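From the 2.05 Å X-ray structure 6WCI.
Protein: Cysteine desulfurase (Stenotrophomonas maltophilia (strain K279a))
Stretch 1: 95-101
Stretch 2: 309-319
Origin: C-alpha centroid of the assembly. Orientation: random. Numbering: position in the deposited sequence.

Stretch 1 95-101: NTLARFL
Stretch 2 (309-319) AADYLQQLGQE

Two helices more than two hundred residues apart in one chain pack side by side, their N-to-C directions 38° apart and their axes 8.8 Å apart at closest approach. Residues 95-101 lie in one helix, 309-316 in the other, both entered from earlier in the chain. The register is set where L97 and A310 place their CA atoms 5.6 Å apart; the small A310 side chain, pointing toward the partner, lies at this close approach. T96 CG2 lies 3.9 Å from A310 CB and 3.7 Å from D311 N. With chi1 m, T96 turns this methyl to the contact while its OG1 is hydrogen-bonded elsewhere in the structure. L97 starts away from the interface, but its t,p rotamer brings CD1 back to 4.0 Å from A310 CB.

F100 is the knob. Its CA-to-CB bond runs sideways, and chi1 t (-176°) with chi2 69° carries the ring into a hole formed by A310, L313, Q314 and Q318. F100 CE1 meets L313 CB at 3.7 Å, F100 CB meets A310 CB at 4.1 Å, and the aliphatic Q314 CG lies at the ring edge, 3.6 Å from F100 CD1. L313 itself is m,t.

Q314, m,t with chi3 101°, leaves sideways and its end comes nearer the first helix, its NE2 reaching 3.3 Å from T96 O. T96 O already accepts F100 N within its helix at 3.1 Å. R99 is modelled only to CB, 3.8 Å from Q314 OE1.

No direct hydrogen bond across the pair is clear, but one water joins them: it donates to F100 O at 2.8 Å and accepts from Q318 NE2 at 3.0 Å. The Q318 CA-to-CB bond points toward the first helix; the side chain continues with chi1 m, chi2 102° (between wells) and chi3 -54°. Before it, G317 leaves the helix at phi/psi 99/108, where a CB would jam against the preceding carbonyl, and occupies the N-cap position of the helix starting at Q318.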

# COMPACT_ATOMS: atom_id res chain seq x y z
N ASN B 95 12.63 12.68 -0.55
CA ASN B 95 13.86 13.35 -0.99
C ASN B 95 15.08 12.46 -0.75
O ASN B 95 16.02 12.47 -1.55
CB ASN B 95 14.04 14.68 -0.26
CG ASN B 95 12.88 15.64 -0.50
OD1 ASN B 95 12.12 15.47 -1.45
ND2 ASN B 95 12.76 16.66 0.35
N THR B 96 15.07 11.70 0.34
CA THR B 96 16.18 10.79 0.62
C THR B 96 16.21 9.65 -0.37
O THR B 96 17.29 9.23 -0.80
CB THR B 96 16.05 10.24 2.04
OG1 THR B 96 16.08 11.32 2.97
CG2 THR B 96 17.21 9.28 2.33
N LEU B 97 15.05 9.11 -0.72
CA LEU B 97 15.01 8.06 -1.74
C LEU B 97 15.47 8.60 -3.08
O LEU B 97 16.22 7.94 -3.81
CB LEU B 97 13.60 7.47 -1.83
CG LEU B 97 13.43 6.15 -2.59
CD1 LEU B 97 14.41 5.07 -2.08
CD2 LEU B 97 11.99 5.68 -2.50
N ALA B 98 15.06 9.83 -3.41
CA ALA B 98 15.44 10.42 -4.69
C ALA B 98 16.96 10.56 -4.80
O ALA B 98 17.53 10.30 -5.87
CB ALA B 98 14.76 11.78 -4.85
N ARG B 99 17.62 10.98 -3.72
CA ARG B 99 19.08 11.07 -3.74
C ARG B 99 19.71 9.69 -3.86
O ARG B 99 20.72 9.52 -4.55
CB ARG B 99 19.57 11.77 -2.47
N PHE B 100 19.11 8.70 -3.21
CA PHE B 100 19.54 7.31 -3.33
C PHE B 100 19.60 6.86 -4.79
O PHE B 100 20.54 6.18 -5.21
CB PHE B 100 18.58 6.44 -2.52
CG PHE B 100 18.94 5.00 -2.48
CD1 PHE B 100 20.06 4.58 -1.79
CD2 PHE B 100 18.12 4.06 -3.07
CE1 PHE B 100 20.37 3.24 -1.72
CE2 PHE B 100 18.44 2.72 -3.01
CZ PHE B 100 19.55 2.32 -2.33
N LEU B 101 18.60 7.24 -5.58
CA LEU B 101 18.50 6.88 -6.99
C LEU B 101 19.10 7.92 -7.92
O LEU B 101 19.15 7.68 -9.13
CB LEU B 101 17.03 6.66 -7.36
CG LEU B 101 16.25 5.78 -6.39
CD1 LEU B 101 14.76 5.94 -6.64
CD2 LEU B 101 16.68 4.33 -6.54
N ALA B 309 15.89 3.65 5.54
CA ALA B 309 16.60 2.58 4.83
C ALA B 309 17.48 3.14 3.73
O ALA B 309 18.64 2.74 3.58
CB ALA B 309 15.60 1.58 4.24
N ALA B 310 16.95 4.07 2.94
CA ALA B 310 17.74 4.69 1.88
C ALA B 310 18.95 5.41 2.45
O ALA B 310 20.07 5.28 1.93
CB ALA B 310 16.86 5.64 1.06
N ASP B 311 18.76 6.16 3.54
CA ASP B 311 19.88 6.87 4.14
C ASP B 311 20.88 5.90 4.75
O ASP B 311 22.10 6.14 4.69
CB ASP B 311 19.37 7.85 5.20
CG ASP B 311 20.49 8.62 5.85
OD1 ASP B 311 21.14 9.43 5.16
OD2 ASP B 311 20.74 8.40 7.06
N TYR B 312 20.40 4.78 5.30
CA TYR B 312 21.32 3.79 5.85
C TYR B 312 22.21 3.21 4.76
O TYR B 312 23.42 3.07 4.95
CB TYR B 312 20.52 2.68 6.54
CG TYR B 312 21.36 1.66 7.29
CD1 TYR B 312 21.66 1.82 8.64
CD2 TYR B 312 21.83 0.52 6.65
CE1 TYR B 312 22.43 0.88 9.34
CE2 TYR B 312 22.60 -0.43 7.33
CZ TYR B 312 22.89 -0.24 8.67
OH TYR B 312 23.65 -1.19 9.33
N LEU B 313 21.64 2.91 3.59
CA LEU B 313 22.43 2.34 2.50
C LEU B 313 23.35 3.38 1.87
O LEU B 313 24.48 3.06 1.49
CB LEU B 313 21.50 1.74 1.44
CG LEU B 313 20.76 0.47 1.88
CD1 LEU B 313 19.74 0.04 0.85
CD2 LEU B 313 21.76 -0.64 2.14
N GLN B 314 22.89 4.62 1.75
CA GLN B 314 23.80 5.66 1.27
C GLN B 314 24.94 5.89 2.26
O GLN B 314 26.08 6.16 1.85
CB GLN B 314 23.04 6.96 1.01
CG GLN B 314 22.26 6.95 -0.30
CD GLN B 314 21.57 8.27 -0.60
OE1 GLN B 314 22.06 9.07 -1.40
NE2 GLN B 314 20.41 8.51 0.04
N GLN B 315 24.67 5.76 3.56
CA GLN B 315 25.72 5.94 4.56
C GLN B 315 26.77 4.84 4.47
O GLN B 315 27.98 5.11 4.57
CB GLN B 315 25.13 5.96 5.97
CG GLN B 315 24.40 7.25 6.33
CD GLN B 315 25.31 8.45 6.31
OE1 GLN B 315 25.17 9.34 5.46
NE2 GLN B 315 26.25 8.50 7.25
N LEU B 316 26.34 3.58 4.31
CA LEU B 316 27.30 2.51 4.10
C LEU B 316 28.11 2.75 2.83
O LEU B 316 29.32 2.52 2.80
CB LEU B 316 26.60 1.16 4.00
CG LEU B 316 25.83 0.56 5.17
CD1 LEU B 316 25.65 -0.93 4.91
CD2 LEU B 316 26.55 0.81 6.48
N GLY B 317 27.45 3.24 1.79
CA GLY B 317 28.05 3.28 0.47
C GLY B 317 27.58 2.11 -0.36
O GLY B 317 27.96 0.96 -0.10
N GLN B 318 26.73 2.39 -1.35
CA GLN B 318 26.21 1.33 -2.21
C GLN B 318 27.34 0.59 -2.92
O GLN B 318 27.28 -0.63 -3.08
CB GLN B 318 25.22 1.91 -3.22
CG GLN B 318 24.08 2.74 -2.62
CD GLN B 318 24.31 4.24 -2.76
OE1 GLN B 318 25.35 4.76 -2.35
NE2 GLN B 318 23.33 4.95 -3.34
N GLU B 319 28.38 1.32 -3.35
CA GLU B 319 29.55 0.67 -3.91
C GLU B 319 30.20 -0.27 -2.90
O GLU B 319 30.68 -1.35 -3.26
CB GLU B 319 30.57 1.70 -4.39
CG GLU B 319 30.19 2.42 -5.67
CD GLU B 319 29.58 3.79 -5.41
OE1 GLU B 319 29.05 4.02 -4.29
OE2 GLU B 319 29.64 4.64 -6.33
O HOH W 1 21.79 3.66 -5.62